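PDB 2Q09: imidazolonepropionase from Unidentified, which catalyses the third step of histidine degradation, hydrolysing a carbon-nitrogen bond of imidazolone-5-propanoate to give N-formimidoyl-L-glutamate. Local coordinates for residues G61-P66 with L376-G381; I69-H74 with P311-S316. All coordinates share one frame; numbering follows the deposited sequence.

Contact 1 (G61-P66 with L376-G381)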
loop_
_atom_site.group_PDB
_atom_site.type_symbol
_atom_site.label_atom_id
_atom_site.label_comp_id
_atom_site.label_asym_id
_atom_site.label_seq_id
_atom_site.Cartn_x
_atom_site.Cartn_y
_atom_site.Cartn_z
ATOM N N GLY A 61 -12.597 -27.225 6.129
ATOM C CA GLY A 61 -11.190 -27.325 5.788
ATOM C C GLY A 61 -10.609 -26.282 4.848
ATOM O O GLY A 61 -9.413 -26.336 4.564
ATOM N N LYS A 62 -11.426 -25.341 4.376
ATOM C CA LYS A 62 -10.932 -24.306 3.458
ATOM C C LYS A 62 -9.797 -23.509 4.085
ATOM O O LYS A 62 -9.779 -23.240 5.287
ATOM C CB LYS A 62 -12.022 -23.299 3.076
ATOM C CG LYS A 62 -13.340 -23.859 2.594
ATOM C CD LYS A 62 -13.314 -24.334 1.159
ATOM C CE LYS A 62 -14.733 -24.296 0.585
ATOM N NZ LYS A 62 -15.722 -24.943 1.480
ATOM N N LEU A 63 -8.863 -23.102 3.239
ATOM C CA LEU A 63 -7.717 -22.311 3.658
ATOM C C LEU A 63 -8.149 -20.914 4.121
ATOM O O LEU A 63 -8.991 -20.271 3.483
ATOM C CB LEU A 63 -6.762 -22.160 2.476
ATOM C CG LEU A 63 -5.670 -21.097 2.575
ATOM C CD1 LEU A 63 -4.598 -21.540 3.576
ATOM C CD2 LEU A 63 -5.049 -20.896 1.174
ATOM N N VAL A 64 -7.568 -20.442 5.219
ATOM C CA VAL A 64 -7.870 -19.102 5.705
ATOM C C VAL A 64 -6.553 -18.354 5.889
ATOM O O VAL A 64 -5.561 -18.927 6.330
ATOM C CB VAL A 64 -8.667 -19.136 7.033
ATOM C CG1 VAL A 64 -7.880 -19.873 8.108
ATOM C CG2 VAL A 64 -8.975 -17.724 7.487
ATOM N N THR A 65 -6.547 -17.080 5.529
ATOM C CA THR A 65 -5.346 -16.258 5.642
ATOM C C THR A 65 -5.750 -14.875 6.144
ATOM O O THR A 65 -6.921 -14.529 6.176
ATOM C CB THR A 65 -4.659 -16.021 4.276
ATOM O OG1 THR A 65 -5.468 -15.135 3.493
ATOM C CG2 THR A 65 -4.500 -17.329 3.518
ATOM N N PRO A 66 -4.771 -14.065 6.548
ATOM C CA PRO A 66 -5.086 -12.712 7.020
ATOM C C PRO A 66 -5.560 -11.951 5.775
ATOM O O PRO A 66 -5.305 -12.406 4.648
ATOM C CB PRO A 66 -3.740 -12.173 7.468
ATOM C CG PRO A 66 -2.987 -13.403 7.891
ATOM C CD PRO A 66 -3.353 -14.384 6.779
ATOM N N LEU A 376 -9.460 -14.049 5.445
ATOM C CA LEU A 376 -10.107 -14.511 4.230
ATOM C C LEU A 376 -10.191 -16.027 4.137
ATOM O O LEU A 376 -9.244 -16.728 4.493
ATOM C CB LEU A 376 -9.315 -14.014 3.018
ATOM C CG LEU A 376 -8.836 -12.561 3.030
ATOM C CD1 LEU A 376 -7.839 -12.342 1.905
ATOM C CD2 LEU A 376 -10.047 -11.625 2.890
ATOM N N VAL A 377 -11.315 -16.525 3.635
ATOM C CA VAL A 377 -11.495 -17.958 3.437
ATOM C C VAL A 377 -11.486 -18.149 1.927
ATOM O O VAL A 377 -12.338 -17.604 1.220
ATOM C CB VAL A 377 -12.834 -18.458 3.992
ATOM C CG1 VAL A 377 -13.008 -19.939 3.653
ATOM C CG2 VAL A 377 -12.881 -18.260 5.500
ATOM N N TRP A 378 -10.515 -18.913 1.432
ATOM C CA TRP A 378 -10.381 -19.134 -0.004
ATOM C C TRP A 378 -10.890 -20.479 -0.477
ATOM O O TRP A 378 -11.094 -21.393 0.320
ATOM C CB TRP A 378 -8.920 -19.033 -0.415
ATOM C CG TRP A 378 -8.251 -17.759 -0.032
ATOM C CD1 TRP A 378 -7.624 -17.475 1.151
ATOM C CD2 TRP A 378 -8.086 -16.607 -0.861
ATOM N NE1 TRP A 378 -7.072 -16.217 1.105
ATOM C CE2 TRP A 378 -7.342 -15.660 -0.120
ATOM C CE3 TRP A 378 -8.500 -16.281 -2.163
ATOM C CZ2 TRP A 378 -6.986 -14.410 -0.646
ATOM C CZ3 TRP A 378 -8.146 -15.035 -2.688
ATOM C CH2 TRP A 378 -7.397 -14.116 -1.925
ATOM N N ASN A 379 -11.086 -20.608 -1.785
ATOM C CA ASN A 379 -11.526 -21.875 -2.333
ATOM C C ASN A 379 -10.330 -22.591 -2.963
ATOM O O ASN A 379 -10.477 -23.678 -3.517
ATOM C CB ASN A 379 -12.659 -21.684 -3.352
ATOM C CG ASN A 379 -12.235 -20.884 -4.565
ATOM O OD1 ASN A 379 -11.093 -20.431 -4.671
ATOM N ND2 ASN A 379 -13.163 -20.704 -5.496
ATOM N N CYS A 380 -9.146 -21.985 -2.874
ATOM C CA CYS A 380 -7.958 -22.633 -3.416
ATOM C C CYS A 380 -7.250 -23.393 -2.294
ATOM O O CYS A 380 -7.372 -23.052 -1.116
ATOM C CB CYS A 380 -7.023 -21.624 -4.099
ATOM S SG CYS A 380 -6.576 -20.171 -3.147
ATOM N N GLY A 381 -6.512 -24.430 -2.667
ATOM C CA GLY A 381 -5.860 -25.264 -1.675
ATOM C C GLY A 381 -4.635 -24.805 -0.913
ATOM O O GLY A 381 -4.506 -25.096 0.275
HETATM O O HOH W 1 -9.499 -23.644 0.392
#
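Leu63 meets Trp378 through backbone and side chain alike. Leu63 O accepts the bond from Trp378 N at 2.9 Å, while Leu63 CG, anti to the backbone N (chi1 165°), sends CD2 to within 4.3 Å of Trp378 CD1. A branched aliphatic chain suits this buried place, where its apolar neighbours are that indole carbon and Ala15. Next to this bond a water joins the segments, accepting from Leu63 N and donating to the carbonyls of Trp378 and Cys380. Strands 63-66 and 376-378 run antiparallel, with Val64 and Val377 a non-hydrogen-bonded pair; they belong to the small beta domain that amidohydrolases build beside the barrel from both ends of the chain. Leu376 forms a hydrogen-bonded pair with Thr65: Thr65 N bonds to Leu376 O at 2.9 Å and Leu376 N to Thr65 O at 2.7 Å. Its CD1 lies beside Pro66 O (3.7 Å) and Thr65 OG1. The indole spends its one N-H on the same threonine: Trp378 NE1 reaches Thr65 OG1 at 3.1 Å, in the ring plane and nearly straight (172°). Thr65 OG1 donates in turn to Pro66 O at 3.0 Å, so threonine relays the bond within a buried setting. A valine here would probably leave the indole N-H without its acceptor and the ring less firmly set.

Contact 2 (I69-H74 with P311-S316); sequences IDCHTH and PMAVSS. With FE (Fe (III) ion), chain B.
Asp70 turns its CG anti to the backbone N (chi1 -159°), and Ser315 does the same with OG (chi1 -176°), so that carboxylate and hydroxyl meet between the two segments. Asp70 OD2 takes two donors: Ser315 OG, just 2.5 Å away, and the backbone N of Ser316, 3.0 Å away in an almost straight bond (171°) on the syn lone pair. Asp70 OD1 offers its own syn lone pair to Ser316 OG at 2.6 Å. An aspartate suits the place because its two oxygens can serve adjacent serines at once. Farther back, a water bridges the two segments, donating to Ile69 O and Val314 O and accepting from Cys71 N, and the small Ala313 CB packs 4.0 Å from Cys71 SG. This is where the first and last strands of an amidohydrolase TIM barrel come together. The His-X-His motif follows along residues 72-74, and His72 NE2 and His74 NE2 bind the iron at 2.2 Å and 2.1 Å; His242, Asp317 and a water complete the site, while His72 ND1 bonds to Asp264. Three donors on a buried carboxylate would probably stabilise its negative charge and fix its rotation, and so help position Ser316 and the metal-binding Asp317 that follows it.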
loop_
_atom_site.group_PDB
_atom_site.type_symbol
_atom_site.label_atom_id
_atom_site.label_comp_id
_atom_site.label_asym_id
_atom_site.label_seq_id
_atom_site.Cartn_x
_atom_site.Cartn_y
_atom_site.Cartn_z
ATOM N N ILE A 69 -3.077 -6.702 2.313
ATOM C CA ILE A 69 -2.837 -5.284 2.515
ATOM C C ILE A 69 -2.013 -4.689 1.370
ATOM O O ILE A 69 -0.932 -5.199 1.066
ATOM C CB ILE A 69 -2.082 -5.080 3.847
ATOM C CG1 ILE A 69 -2.888 -5.717 4.987
ATOM C CG2 ILE A 69 -1.841 -3.599 4.121
ATOM C CD1 ILE A 69 -2.165 -5.733 6.325
ATOM N N ASP A 70 -2.524 -3.616 0.764
ATOM C CA ASP A 70 -1.848 -2.908 -0.338
ATOM C C ASP A 70 -1.408 -1.583 0.285
ATOM O O ASP A 70 -2.192 -0.635 0.378
ATOM C CB ASP A 70 -2.840 -2.663 -1.486
ATOM C CG ASP A 70 -2.154 -2.407 -2.814
ATOM O OD1 ASP A 70 -2.885 -2.247 -3.812
ATOM O OD2 ASP A 70 -0.905 -2.372 -2.866
ATOM N N CYS A 71 -0.151 -1.522 0.707
ATOM C CA CYS A 71 0.375 -0.362 1.417
ATOM C C CYS A 71 0.921 0.824 0.632
ATOM O O CYS A 71 1.519 1.719 1.230
ATOM C CB CYS A 71 1.450 -0.830 2.407
ATOM S SG CYS A 71 2.961 -1.546 1.628
ATOM N N HIS A 72 0.713 0.852 -0.680
ATOM C CA HIS A 72 1.220 1.956 -1.483
ATOM C C HIS A 72 0.408 2.160 -2.755
ATOM O O HIS A 72 0.663 1.511 -3.768
ATOM C CB HIS A 72 2.689 1.692 -1.834
ATOM C CG HIS A 72 3.336 2.783 -2.637
ATOM N ND1 HIS A 72 4.538 3.352 -2.279
ATOM C CD2 HIS A 72 2.970 3.380 -3.796
ATOM C CE1 HIS A 72 4.886 4.253 -3.181
ATOM N NE2 HIS A 72 3.951 4.289 -4.112
ATOM N N THR A 73 -0.593 3.035 -2.701
ATOM C CA THR A 73 -1.371 3.308 -3.903
ATOM C C THR A 73 -1.690 4.783 -4.086
ATOM O O THR A 73 -1.626 5.568 -3.137
ATOM C CB THR A 73 -2.716 2.532 -3.947
ATOM O OG1 THR A 73 -3.746 3.298 -3.307
ATOM C CG2 THR A 73 -2.588 1.185 -3.244
ATOM N N HIS A 74 -2.010 5.133 -5.329
ATOM C CA HIS A 74 -2.397 6.483 -5.727
ATOM C C HIS A 74 -3.712 6.251 -6.478
ATOM O O HIS A 74 -3.923 6.854 -7.518
ATOM C CB HIS A 74 -1.416 7.091 -6.743
ATOM C CG HIS A 74 0.010 7.182 -6.286
ATOM N ND1 HIS A 74 0.639 8.390 -6.066
ATOM C CD2 HIS A 74 0.964 6.233 -6.125
ATOM C CE1 HIS A 74 1.915 8.181 -5.799
ATOM N NE2 HIS A 74 2.141 6.880 -5.830
ATOM N N PRO A 311 12.786 -6.436 6.051
ATOM C CA PRO A 311 11.489 -6.943 5.593
ATOM C C PRO A 311 11.047 -6.222 4.322
ATOM O O PRO A 311 11.167 -5.005 4.214
ATOM C CB PRO A 311 10.574 -6.668 6.777
ATOM C CG PRO A 311 11.189 -5.459 7.416
ATOM C CD PRO A 311 12.665 -5.772 7.359
HETATM N N MSE A 312 10.554 -6.978 3.348
HETATM C CA MSE A 312 10.133 -6.388 2.087
HETATM C C MSE A 312 8.638 -6.535 1.858
HETATM O O MSE A 312 8.095 -7.649 1.848
HETATM C CB MSE A 312 10.882 -7.040 0.918
HETATM C CG MSE A 312 12.409 -7.017 1.044
HETATM SE SE MSE A 312 13.216 -7.973 -0.446
HETATM C CE MSE A 312 12.841 -9.770 0.099
ATOM N N ALA A 313 7.969 -5.403 1.692
ATOM C CA ALA A 313 6.544 -5.422 1.418
ATOM C C ALA A 313 6.403 -5.354 -0.100
ATOM O O ALA A 313 7.339 -4.950 -0.795
ATOM C CB ALA A 313 5.857 -4.213 2.070
ATOM N N VAL A 314 5.251 -5.773 -0.606
ATOM C CA VAL A 314 4.980 -5.724 -2.038
ATOM C C VAL A 314 3.661 -4.973 -2.199
ATOM O O VAL A 314 2.699 -5.253 -1.474
ATOM C CB VAL A 314 4.827 -7.133 -2.644
ATOM C CG1 VAL A 314 4.341 -7.022 -4.088
ATOM C CG2 VAL A 314 6.164 -7.872 -2.606
ATOM N N SER A 315 3.613 -4.026 -3.136
ATOM C CA SER A 315 2.402 -3.242 -3.349
ATOM C C SER A 315 2.169 -2.961 -4.835
ATOM O O SER A 315 3.097 -3.037 -5.633
ATOM C CB SER A 315 2.496 -1.923 -2.572
ATOM O OG SER A 315 1.286 -1.186 -2.691
ATOM N N SER A 316 0.933 -2.617 -5.185
ATOM C CA SER A 316 0.543 -2.349 -6.569
ATOM C C SER A 316 0.955 -0.985 -7.128
ATOM O O SER A 316 1.094 -0.822 -8.348
ATOM C CB SER A 316 -0.976 -2.484 -6.705
ATOM O OG SER A 316 -1.630 -1.463 -5.957
HETATM FE FE FE B . 3.829 5.665 -5.801
HETATM O O HOH W 2 1.210 -4.000 0.348
HETATM O O HOH W 3 5.166 5.381 -7.824
#

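Both contacts draw on strand 63-73, which starts in the small beta domain, runs into the barrel and leads to the metal. Contact 1 anchors its beginning to a strand from late in the chain; contact 2 ties the metal-side part of the strand to the last barrel strand. Their centres lie about 22 Å apart, and the loop closed by contact 1 encloses contact 2. The centre of contact 2 lies about 3 Å from the centre of the chain, and the side chain of His72 lies about 6 Å from the bound inhibitor. The centre of contact 1 is about 22 Å from that of the chain, far from the iron and the inhibitor: it pairs two strands inside the small domain, and strand 63-73 carries on from there to the barrel.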